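Local atomic coordinates of PHOX (Pseudomonas fluorescens, PDB entry 4A9V), a protein that hydrolyses phosphate monoesters as an alkaline phosphatase, a beta-propeller enzyme whose phosphotransfer chemistry relies on a complex iron-calcium cofactor. Residues H246-E251 / V367-R372; T265-F270 / Y299-R304; T323-R328 / A440-A445. All coordinates share one frame; numbering follows the deposited sequence.

Contact 1 of 3, residues H246-E251 / V367-R372; sequences HGWVVE and VLIHAR
Trp248 pushes the far corner of its six-membered ring against the last turn of the helix 364-369, where it overlaps Ile369 and, more lightly, Leu368. The leading atom is CH2, which lies 3.8 Å from Ile369 CA and 3.9 Å from Ile369 CG1. CG1 arrives at the rim of the indole, in the plane of the ring, so the branch presses on an edge and not on a face. Its position follows from the first torsion of Ile369 (chi1 -63°), which turns CG1 anti to the carbonyl carbon and puts CG2 anti to the backbone N, making CG1 the branch that meets the indole. On the neighbouring residue the carbonyl counts for more than the side chain: Leu368 O stands 4.1 Å from Trp248 CH2, while Leu368 CB only grazes Trp248 CZ3 at 4.5 Å.

In this beta-propeller protein the contact joins the chain around Trp248, which leads into strand 249-252, an inner strand of a mixed sheet, to the short helix 364-369, more than 110 residues later in the chain. All three touching residues are buried, and the indole rests on Ile369 and on the Leu368 backbone with no hydrogen bond across the contact. A tryptophan suits the place because its length bridges two backbones that stay well apart, and because its one polar atom is used on its own side: NE1 donates to Asn244 O. Beyond the indole the helix end is met by another partner, since Ile369 O accepts a hydrogen bond from Arg269 NH1.

Contact 2 of 3, residues T265-F270 / Y299-R304; sequences TALGRF and YKFVSR
Phe270 and Tyr299 lie nearly flat on one another, their planes 16° apart and their centroids separated by 4.1 Å in an offset stack. The two side chains run in opposite directions as they pass. Phe270 CE2 sits over the centre of the tyrosine ring, whereas Tyr299 CD1 meets the phenylalanine face nearer its rim, 3.4 Å from Phe270 CZ. Phe270 reaches this place with CG held between its backbone N and carbonyl carbon (chi1 50°), which lays its ring over that of Tyr299.

Two residues along the strand, Phe301 offers a face of its ring to a methyl group instead of another ring. Leu267 CD1 hangs 3.6 Å from the centroid of the Phe301 ring, almost on the normal, in a CH-pi contact, and the two side chains cross at about a right angle. Ala266 CB adds a small apolar touch, 3.8 Å from Phe301 CE1; its single methyl fits beside a ring that also has Ala266 O 3.5 Å from Phe301 CD1. Cut back to an alanine, Phe301 would probably leave Leu267 CD1 without the face it rests on and open a gap beside Ala266 CB.

Gly268, with a positive phi of 87°, lets the chain bend between Leu267 and Phe270, and a CB there would be crowded by Phe270 CE2. The Phe270 side chain lies about 7 Å from that of Glu273, which binds calcium and lines the mu-oxo-diiron pocket. Segment 265-270, in the loop between strands 262-264 and 276-279, packs on strand 296-303 of the propeller's large antiparallel sheet, while Tyr299 also touches Arg372 and Ala375 of helix 371-377.

Contact 3 of 3, residues T323-R328 / A440-A445; sequences TLYVAR and ASKTFA
With CG anti to the carbonyl carbon (chi1 -60°), Tyr325 brings its phenol up to Lys442, whose chain, extended beyond CG, reaches back to meet it. In this beta-propeller protein Tyr325 lies on strand 322-329 of a large antiparallel sheet, and Lys442 in the loop that leads into strand 443-451 of the same sheet, with strand 340-347 running between the two strands. Because that strand intervenes, the two segments share no backbone pairing. The register pair Tyr325 and Lys442 has CA atoms 8.9 Å apart, a gap bridged here by the tyrosine ring and the lysine chain.

The lysine crosses obliquely near the end of the tyrosine. Its CE methylene makes the closest approach, 3.6 Å from Tyr325 OH and 4.2 Å from Tyr325 CE2, and Lys442 NZ stands 3.7 Å from the same hydroxyl, too far to count as a hydrogen bond. Lysine suits this exposed position: its last methylene, CE, lies beside the phenol end, with the charged NZ close by. Thr323, two residues back on the same strand, sets CG2 over one face of the Tyr325 ring, so that strand neighbour helps confine the phenol.

Further along, the buried Phe444 reaches across with CG wedged between backbone N and carbonyl carbon (chi1 53°). Its ring also meets those of Trp432, Trp345 and Phe329, an aromatic cluster in which a flat, wholly apolar residue is well placed. The side chain of Arg328 leads away instead, with NE bonded to Gly379 O, and it is the arginine's backbone that meets the phenylalanine: Phe444 CZ lies 4.0 Å from Arg328 O.

Overall arrangement
The three contacts lie within the PhoX family region and form a chain of neighbours. Contact 2 is nested within the long loop closed by contact 1, their centres 8 Å apart, and Arg269 N probably bonds to Leu368 O between them. Contact 3 opens after contact 2 has closed and alternates with contact 1 along the sequence; its centre is 12 Å from that of contact 2 and 18 Å from that of contact 1. Adjacent strands 296-303 and 322-329, paired through Lys300 O and Tyr325 N, place contacts 2 and 3 on the same sheet. Contact 2 comes closest to the cofactor, the Phe270 side chain about 10 Å from the mu-oxo-diiron; contacts 1 and 3 lie away from the metal sites.

Contact 1 of 3, residues H246-E251 / V367-R372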
loop_
_atom_site.group_PDB
_atom_site.type_symbol
_atom_site.label_atom_id
_atom_site.label_comp_id
_atom_site.label_asym_id
_atom_site.label_seq_id
_atom_site.Cartn_x
_atom_site.Cartn_y
_atom_site.Cartn_z
ATOM N N HIS A 246 -12.486 10.854 -1.576
ATOM C CA HIS A 246 -11.491 9.816 -1.809
ATOM C C HIS A 246 -10.171 10.288 -1.255
ATOM O O HIS A 246 -9.991 11.477 -0.962
ATOM C CB HIS A 246 -11.387 9.510 -3.305
ATOM C CG HIS A 246 -12.696 9.115 -3.919
ATOM N ND1 HIS A 246 -13.202 7.863 -3.800
ATOM C CD2 HIS A 246 -13.693 9.894 -4.491
ATOM C CE1 HIS A 246 -14.449 7.849 -4.312
ATOM N NE2 HIS A 246 -14.754 9.091 -4.720
ATOM N N GLY A 247 -9.252 9.345 -1.051
ATOM C CA GLY A 247 -8.021 9.601 -0.309
ATOM C C GLY A 247 -8.119 9.249 1.171
ATOM O O GLY A 247 -7.421 9.840 1.999
ATOM N N TRP A 248 -8.929 8.241 1.487
ATOM C CA TRP A 248 -9.184 7.835 2.870
ATOM C C TRP A 248 -8.792 6.398 3.094
ATOM O O TRP A 248 -8.584 5.628 2.146
ATOM C CB TRP A 248 -10.670 8.010 3.185
ATOM C CG TRP A 248 -11.184 9.405 2.928
ATOM C CD1 TRP A 248 -11.906 9.849 1.828
ATOM C CD2 TRP A 248 -11.036 10.578 3.792
ATOM N NE1 TRP A 248 -12.203 11.187 1.948
ATOM C CE2 TRP A 248 -11.725 11.670 3.124
ATOM C CE3 TRP A 248 -10.439 10.811 5.024
ATOM C CZ2 TRP A 248 -11.850 12.915 3.708
ATOM C CZ3 TRP A 248 -10.532 12.085 5.583
ATOM C CH2 TRP A 248 -11.239 13.108 4.946
ATOM N N VAL A 249 -8.669 6.038 4.364
ATOM C CA VAL A 249 -8.614 4.654 4.797
ATOM C C VAL A 249 -10.043 4.143 4.937
ATOM O O VAL A 249 -10.894 4.798 5.536
ATOM C CB VAL A 249 -7.873 4.539 6.136
ATOM C CG1 VAL A 249 -7.821 3.090 6.590
ATOM C CG2 VAL A 249 -6.465 5.098 6.004
ATOM N N VAL A 250 -10.293 2.978 4.356
ATOM C CA VAL A 250 -11.624 2.396 4.296
ATOM C C VAL A 250 -11.623 1.063 5.044
ATOM O O VAL A 250 -10.754 0.223 4.829
ATOM C CB VAL A 250 -12.040 2.170 2.827
ATOM C CG1 VAL A 250 -13.445 1.599 2.752
ATOM C CG2 VAL A 250 -11.942 3.464 2.041
ATOM N N GLU A 251 -12.574 0.890 5.956
ATOM C CA GLU A 251 -12.662 -0.299 6.791
ATOM C C GLU A 251 -13.734 -1.249 6.245
ATOM O O GLU A 251 -14.872 -0.846 5.963
ATOM C CB GLU A 251 -12.981 0.100 8.234
ATOM C CG GLU A 251 -12.931 -1.069 9.206
ATOM C CD GLU A 251 -13.038 -0.672 10.669
ATOM O OE1 GLU A 251 -13.345 0.506 10.959
ATOM O OE2 GLU A 251 -12.912 -1.570 11.528
ATOM N N VAL A 367 -9.444 20.168 8.744
ATOM C CA VAL A 367 -8.122 19.680 9.111
ATOM C C VAL A 367 -7.881 18.291 8.526
ATOM O O VAL A 367 -6.799 18.004 8.012
ATOM C CB VAL A 367 -7.936 19.674 10.643
ATOM C CG1 VAL A 367 -6.594 19.067 11.019
ATOM C CG2 VAL A 367 -8.059 21.088 11.195
ATOM N N LEU A 368 -8.888 17.431 8.601
ATOM C CA LEU A 368 -8.750 16.052 8.137
ATOM C C LEU A 368 -8.796 15.951 6.608
ATOM O O LEU A 368 -7.975 15.265 5.996
ATOM C CB LEU A 368 -9.845 15.188 8.764
ATOM C CG LEU A 368 -9.760 15.079 10.288
ATOM C CD1 LEU A 368 -11.054 14.504 10.838
ATOM C CD2 LEU A 368 -8.558 14.254 10.707
ATOM N N ILE A 369 -9.728 16.665 5.984
ATOM C CA ILE A 369 -9.852 16.663 4.530
ATOM C C ILE A 369 -8.576 17.228 3.898
ATOM O O ILE A 369 -8.138 16.771 2.841
ATOM C CB ILE A 369 -11.104 17.456 4.097
ATOM C CG1 ILE A 369 -12.378 16.791 4.632
ATOM C CG2 ILE A 369 -11.169 17.583 2.582
ATOM C CD1 ILE A 369 -13.601 17.684 4.587
ATOM N N HIS A 370 -7.989 18.220 4.563
ATOM C CA HIS A 370 -6.775 18.881 4.100
ATOM C C HIS A 370 -5.620 18.613 5.031
ATOM O O HIS A 370 -4.798 19.490 5.305
ATOM C CB HIS A 370 -7.028 20.375 3.956
ATOM C CG HIS A 370 -8.054 20.695 2.911
ATOM N ND1 HIS A 370 -8.805 21.812 2.937
ATOM C CD2 HIS A 370 -8.412 20.008 1.755
ATOM C CE1 HIS A 370 -9.613 21.830 1.860
ATOM N NE2 HIS A 370 -9.377 20.720 1.144
ATOM N N ALA A 371 -5.455 17.349 5.406
ATOM C CA ALA A 371 -4.422 16.963 6.356
ATOM C C ALA A 371 -3.023 17.371 5.894
ATOM O O ALA A 371 -2.193 17.740 6.718
ATOM C CB ALA A 371 -4.488 15.475 6.620
ATOM N N ARG A 372 -2.746 17.295 4.592
ATOM C CA ARG A 372 -1.430 17.689 4.097
ATOM C C ARG A 372 -1.134 19.137 4.476
ATOM O O ARG A 372 -0.004 19.478 4.831
ATOM C CB ARG A 372 -1.360 17.543 2.576
ATOM C CG ARG A 372 -1.207 16.116 2.080
ATOM C CD ARG A 372 -1.004 16.082 0.575
ATOM N NE ARG A 372 -0.602 14.763 0.127
ATOM C CZ ARG A 372 -0.237 14.475 -1.111
ATOM N NH1 ARG A 372 -0.319 15.385 -2.077
ATOM N NH2 ARG A 372 0.251 13.277 -1.373
#

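Contact 2 of 3, residues T265-F270 / Y299-R304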
loop_
_atom_site.group_PDB
_atom_site.type_symbol
_atom_site.label_atom_id
_atom_site.label_comp_id
_atom_site.label_asym_id
_atom_site.label_seq_id
_atom_site.Cartn_x
_atom_site.Cartn_y
_atom_site.Cartn_z
ATOM N N THR A 265 -12.781 8.966 8.242
ATOM C CA THR A 265 -12.197 10.284 8.037
ATOM C C THR A 265 -11.303 10.764 9.189
ATOM O O THR A 265 -10.472 11.647 8.979
ATOM C CB THR A 265 -13.239 11.363 7.675
ATOM O OG1 THR A 265 -14.141 11.579 8.771
ATOM C CG2 THR A 265 -14.012 10.974 6.419
ATOM N N ALA A 266 -11.431 10.182 10.381
ATOM C CA ALA A 266 -10.548 10.561 11.481
ATOM C C ALA A 266 -9.082 10.256 11.185
ATOM O O ALA A 266 -8.196 10.814 11.826
ATOM C CB ALA A 266 -10.970 9.895 12.781
ATOM N N LEU A 267 -8.819 9.356 10.240
ATOM C CA LEU A 267 -7.451 8.970 9.903
ATOM C C LEU A 267 -6.840 9.866 8.820
ATOM O O LEU A 267 -5.664 9.721 8.492
ATOM C CB LEU A 267 -7.387 7.493 9.489
ATOM C CG LEU A 267 -7.316 6.473 10.630
ATOM C CD1 LEU A 267 -8.515 6.551 11.570
ATOM C CD2 LEU A 267 -7.175 5.067 10.062
ATOM N N GLY A 268 -7.594 10.865 8.362
ATOM C CA GLY A 268 -7.046 11.897 7.487
ATOM C C GLY A 268 -7.088 11.541 6.009
ATOM O O GLY A 268 -7.168 10.361 5.647
ATOM N N ARG A 269 -7.035 12.571 5.169
ATOM C CA ARG A 269 -7.070 12.413 3.719
ATOM C C ARG A 269 -5.710 12.761 3.130
ATOM O O ARG A 269 -5.184 13.854 3.364
ATOM C CB ARG A 269 -8.148 13.322 3.113
ATOM C CG ARG A 269 -8.153 13.337 1.597
ATOM C CD ARG A 269 -9.401 14.022 1.080
ATOM N NE ARG A 269 -9.307 14.363 -0.334
ATOM C CZ ARG A 269 -8.762 15.477 -0.809
ATOM N NH1 ARG A 269 -8.219 16.369 0.005
ATOM N NH2 ARG A 269 -8.700 15.665 -2.116
ATOM N N PHE A 270 -5.140 11.819 2.388
ATOM C CA PHE A 270 -3.852 11.959 1.720
ATOM C C PHE A 270 -3.668 10.699 0.865
ATOM O O PHE A 270 -4.631 9.957 0.659
ATOM C CB PHE A 270 -2.677 12.237 2.706
ATOM C CG PHE A 270 -2.595 11.298 3.892
ATOM C CD1 PHE A 270 -1.844 10.133 3.824
ATOM C CD2 PHE A 270 -3.063 11.702 5.135
ATOM C CE1 PHE A 270 -1.647 9.348 4.945
ATOM C CE2 PHE A 270 -2.868 10.926 6.255
ATOM C CZ PHE A 270 -2.135 9.766 6.169
ATOM N N TYR A 299 2.336 9.831 9.231
ATOM C CA TYR A 299 1.249 10.137 10.161
ATOM C C TYR A 299 1.023 8.988 11.153
ATOM O O TYR A 299 1.461 7.854 10.942
ATOM C CB TYR A 299 -0.057 10.411 9.401
ATOM C CG TYR A 299 -0.007 11.596 8.466
ATOM C CD1 TYR A 299 0.571 11.492 7.202
ATOM C CD2 TYR A 299 -0.622 12.797 8.800
ATOM C CE1 TYR A 299 0.584 12.568 6.330
ATOM C CE2 TYR A 299 -0.640 13.864 7.920
ATOM C CZ TYR A 299 -0.031 13.750 6.696
ATOM O OH TYR A 299 -0.069 14.833 5.848
ATOM N N LYS A 300 0.279 9.281 12.214
ATOM C CA LYS A 300 -0.035 8.317 13.268
ATOM C C LYS A 300 -1.393 8.687 13.855
ATOM O O LYS A 300 -1.579 9.801 14.331
ATOM C CB LYS A 300 1.038 8.377 14.354
ATOM C CG LYS A 300 0.791 7.524 15.580
ATOM C CD LYS A 300 1.754 7.959 16.678
ATOM C CE LYS A 300 1.667 7.110 17.934
ATOM N NZ LYS A 300 2.555 7.664 18.993
ATOM N N PHE A 301 -2.316 7.737 13.861
ATOM C CA PHE A 301 -3.606 7.924 14.510
ATOM C C PHE A 301 -3.635 7.107 15.791
ATOM O O PHE A 301 -3.204 5.955 15.810
ATOM C CB PHE A 301 -4.732 7.459 13.585
ATOM C CG PHE A 301 -6.097 7.527 14.217
ATOM C CD1 PHE A 301 -6.787 8.727 14.294
ATOM C CD2 PHE A 301 -6.678 6.392 14.756
ATOM C CE1 PHE A 301 -8.020 8.791 14.916
ATOM C CE2 PHE A 301 -7.932 6.445 15.331
ATOM C CZ PHE A 301 -8.607 7.647 15.411
ATOM N N VAL A 302 -4.151 7.706 16.857
ATOM C CA VAL A 302 -4.347 6.994 18.119
ATOM C C VAL A 302 -5.805 7.121 18.543
ATOM O O VAL A 302 -6.330 8.226 18.636
ATOM C CB VAL A 302 -3.448 7.553 19.238
ATOM C CG1 VAL A 302 -3.640 6.747 20.512
ATOM C CG2 VAL A 302 -1.988 7.563 18.797
ATOM N N SER A 303 -6.482 5.994 18.738
ATOM C CA SER A 303 -7.906 6.029 19.041
ATOM C C SER A 303 -8.175 6.641 20.408
ATOM O O SER A 303 -7.351 6.581 21.320
ATOM C CB SER A 303 -8.533 4.635 18.940
ATOM O OG SER A 303 -8.074 3.760 19.948
ATOM N N ARG A 304 -9.387 7.152 20.563
ATOM C CA ARG A 304 -9.887 7.599 21.857
ATOM C C ARG A 304 -10.114 6.419 22.788
ATOM O O ARG A 304 -9.735 6.462 23.956
ATOM C CB ARG A 304 -11.203 8.354 21.658
ATOM C CG ARG A 304 -11.840 8.878 22.939
ATOM C CD ARG A 304 -13.267 9.350 22.698
ATOM N NE ARG A 304 -14.128 8.235 22.317
ATOM C CZ ARG A 304 -15.352 8.361 21.817
ATOM N NH1 ARG A 304 -15.847 9.561 21.542
ATOM N NH2 ARG A 304 -16.043 7.272 21.511
#

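Contact 3 of 3, residues T323-R328 / A440-A445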
loop_
_atom_site.group_PDB
_atom_site.type_symbol
_atom_site.label_atom_id
_atom_site.label_comp_id
_atom_site.label_asym_id
_atom_site.label_seq_id
_atom_site.Cartn_x
_atom_site.Cartn_y
_atom_site.Cartn_z
ATOM N N THR A 323 -6.998 10.938 17.787
ATOM C CA THR A 323 -6.112 12.034 17.443
ATOM C C THR A 323 -5.179 11.605 16.319
ATOM O O THR A 323 -4.550 10.550 16.399
ATOM C CB THR A 323 -5.266 12.470 18.649
ATOM O OG1 THR A 323 -6.114 12.654 19.790
ATOM C CG2 THR A 323 -4.536 13.763 18.348
ATOM N N LEU A 324 -5.084 12.454 15.297
ATOM C CA LEU A 324 -4.134 12.282 14.194
ATOM C C LEU A 324 -2.911 13.159 14.423
ATOM O O LEU A 324 -3.039 14.336 14.760
ATOM C CB LEU A 324 -4.813 12.645 12.870
ATOM C CG LEU A 324 -3.989 12.420 11.601
ATOM C CD1 LEU A 324 -3.716 10.942 11.368
ATOM C CD2 LEU A 324 -4.700 13.037 10.412
ATOM N N TYR A 325 -1.738 12.542 14.299
ATOM C CA TYR A 325 -0.445 13.199 14.452
ATOM C C TYR A 325 0.339 13.091 13.154
ATOM O O TYR A 325 0.110 12.193 12.347
ATOM C CB TYR A 325 0.365 12.514 15.553
ATOM C CG TYR A 325 -0.284 12.522 16.916
ATOM C CD1 TYR A 325 -1.160 11.511 17.303
ATOM C CD2 TYR A 325 0.065 13.475 17.859
ATOM C CE1 TYR A 325 -1.708 11.487 18.572
ATOM C CE2 TYR A 325 -0.489 13.470 19.123
ATOM C CZ TYR A 325 -1.387 12.485 19.468
ATOM O OH TYR A 325 -1.961 12.484 20.720
ATOM N N VAL A 326 1.360 13.932 13.035
ATOM C CA VAL A 326 2.303 13.867 11.927
ATOM C C VAL A 326 3.727 13.981 12.482
ATOM O O VAL A 326 3.937 14.570 13.542
ATOM C CB VAL A 326 1.999 14.965 10.886
ATOM C CG1 VAL A 326 2.317 16.353 11.430
ATOM C CG2 VAL A 326 2.738 14.689 9.582
ATOM N N ALA A 327 4.688 13.361 11.801
ATOM C CA ALA A 327 6.048 13.247 12.314
ATOM C C ALA A 327 6.938 14.425 11.939
ATOM O O ALA A 327 6.934 14.891 10.791
ATOM C CB ALA A 327 6.687 11.954 11.830
ATOM N N ARG A 328 7.820 14.769 12.877
ATOM C CA ARG A 328 9.012 15.559 12.598
ATOM C C ARG A 328 10.229 14.750 13.040
ATOM O O ARG A 328 10.179 14.048 14.045
ATOM C CB ARG A 328 8.959 16.903 13.340
ATOM C CG ARG A 328 10.050 17.877 12.920
ATOM C CD ARG A 328 10.083 19.128 13.782
ATOM N NE ARG A 328 8.882 19.936 13.628
ATOM C CZ ARG A 328 8.575 20.958 14.418
ATOM N NH1 ARG A 328 9.347 21.237 15.456
ATOM N NH2 ARG A 328 7.464 21.649 14.221
ATOM N N ALA A 440 1.834 4.979 22.704
ATOM C CA ALA A 440 1.211 6.251 23.065
ATOM C C ALA A 440 2.192 7.424 23.065
ATOM O O ALA A 440 1.763 8.573 23.121
ATOM C CB ALA A 440 0.524 6.150 24.420
ATOM N N SER A 441 3.487 7.148 23.170
ATOM C CA SER A 441 4.464 8.218 23.325
ATOM C C SER A 441 4.474 9.161 22.129
ATOM O O SER A 441 4.250 8.753 20.987
ATOM C CB SER A 441 5.859 7.643 23.536
ATOM O OG SER A 441 5.894 6.924 24.749
ATOM N N LYS A 442 4.891 10.392 22.388
ATOM C CA LYS A 442 4.926 11.419 21.375
ATOM C C LYS A 442 6.340 11.716 20.890
ATOM O O LYS A 442 6.519 12.556 20.020
ATOM C CB LYS A 442 4.231 12.675 21.894
ATOM C CG LYS A 442 2.721 12.461 22.001
ATOM C CD LYS A 442 1.967 13.605 22.651
ATOM C CE LYS A 442 0.604 13.124 23.138
ATOM N NZ LYS A 442 -0.296 14.239 23.536
ATOM N N THR A 443 7.320 10.960 21.378
ATOM C CA THR A 443 8.676 11.023 20.839
ATOM C C THR A 443 9.229 9.626 20.603
ATOM O O THR A 443 8.703 8.636 21.123
ATOM C CB THR A 443 9.645 11.800 21.760
ATOM O OG1 THR A 443 9.867 11.058 22.962
ATOM C CG2 THR A 443 9.078 13.170 22.117
ATOM N N PHE A 444 10.272 9.565 19.780
ATOM C CA PHE A 444 10.889 8.311 19.408
ATOM C C PHE A 444 12.348 8.535 19.022
ATOM O O PHE A 444 12.759 9.661 18.714
ATOM C CB PHE A 444 10.116 7.651 18.255
ATOM C CG PHE A 444 9.903 8.549 17.066
ATOM C CD1 PHE A 444 10.913 8.735 16.133
ATOM C CD2 PHE A 444 8.711 9.227 16.887
ATOM C CE1 PHE A 444 10.737 9.581 15.052
ATOM C CE2 PHE A 444 8.527 10.065 15.804
ATOM C CZ PHE A 444 9.520 10.196 14.858
ATOM N N ALA A 445 13.113 7.448 19.057
ATOM C CA ALA A 445 14.439 7.395 18.466
ATOM C C ALA A 445 14.326 6.776 17.075
ATOM O O ALA A 445 13.624 5.793 16.900
ATOM C CB ALA A 445 15.345 6.551 19.345
#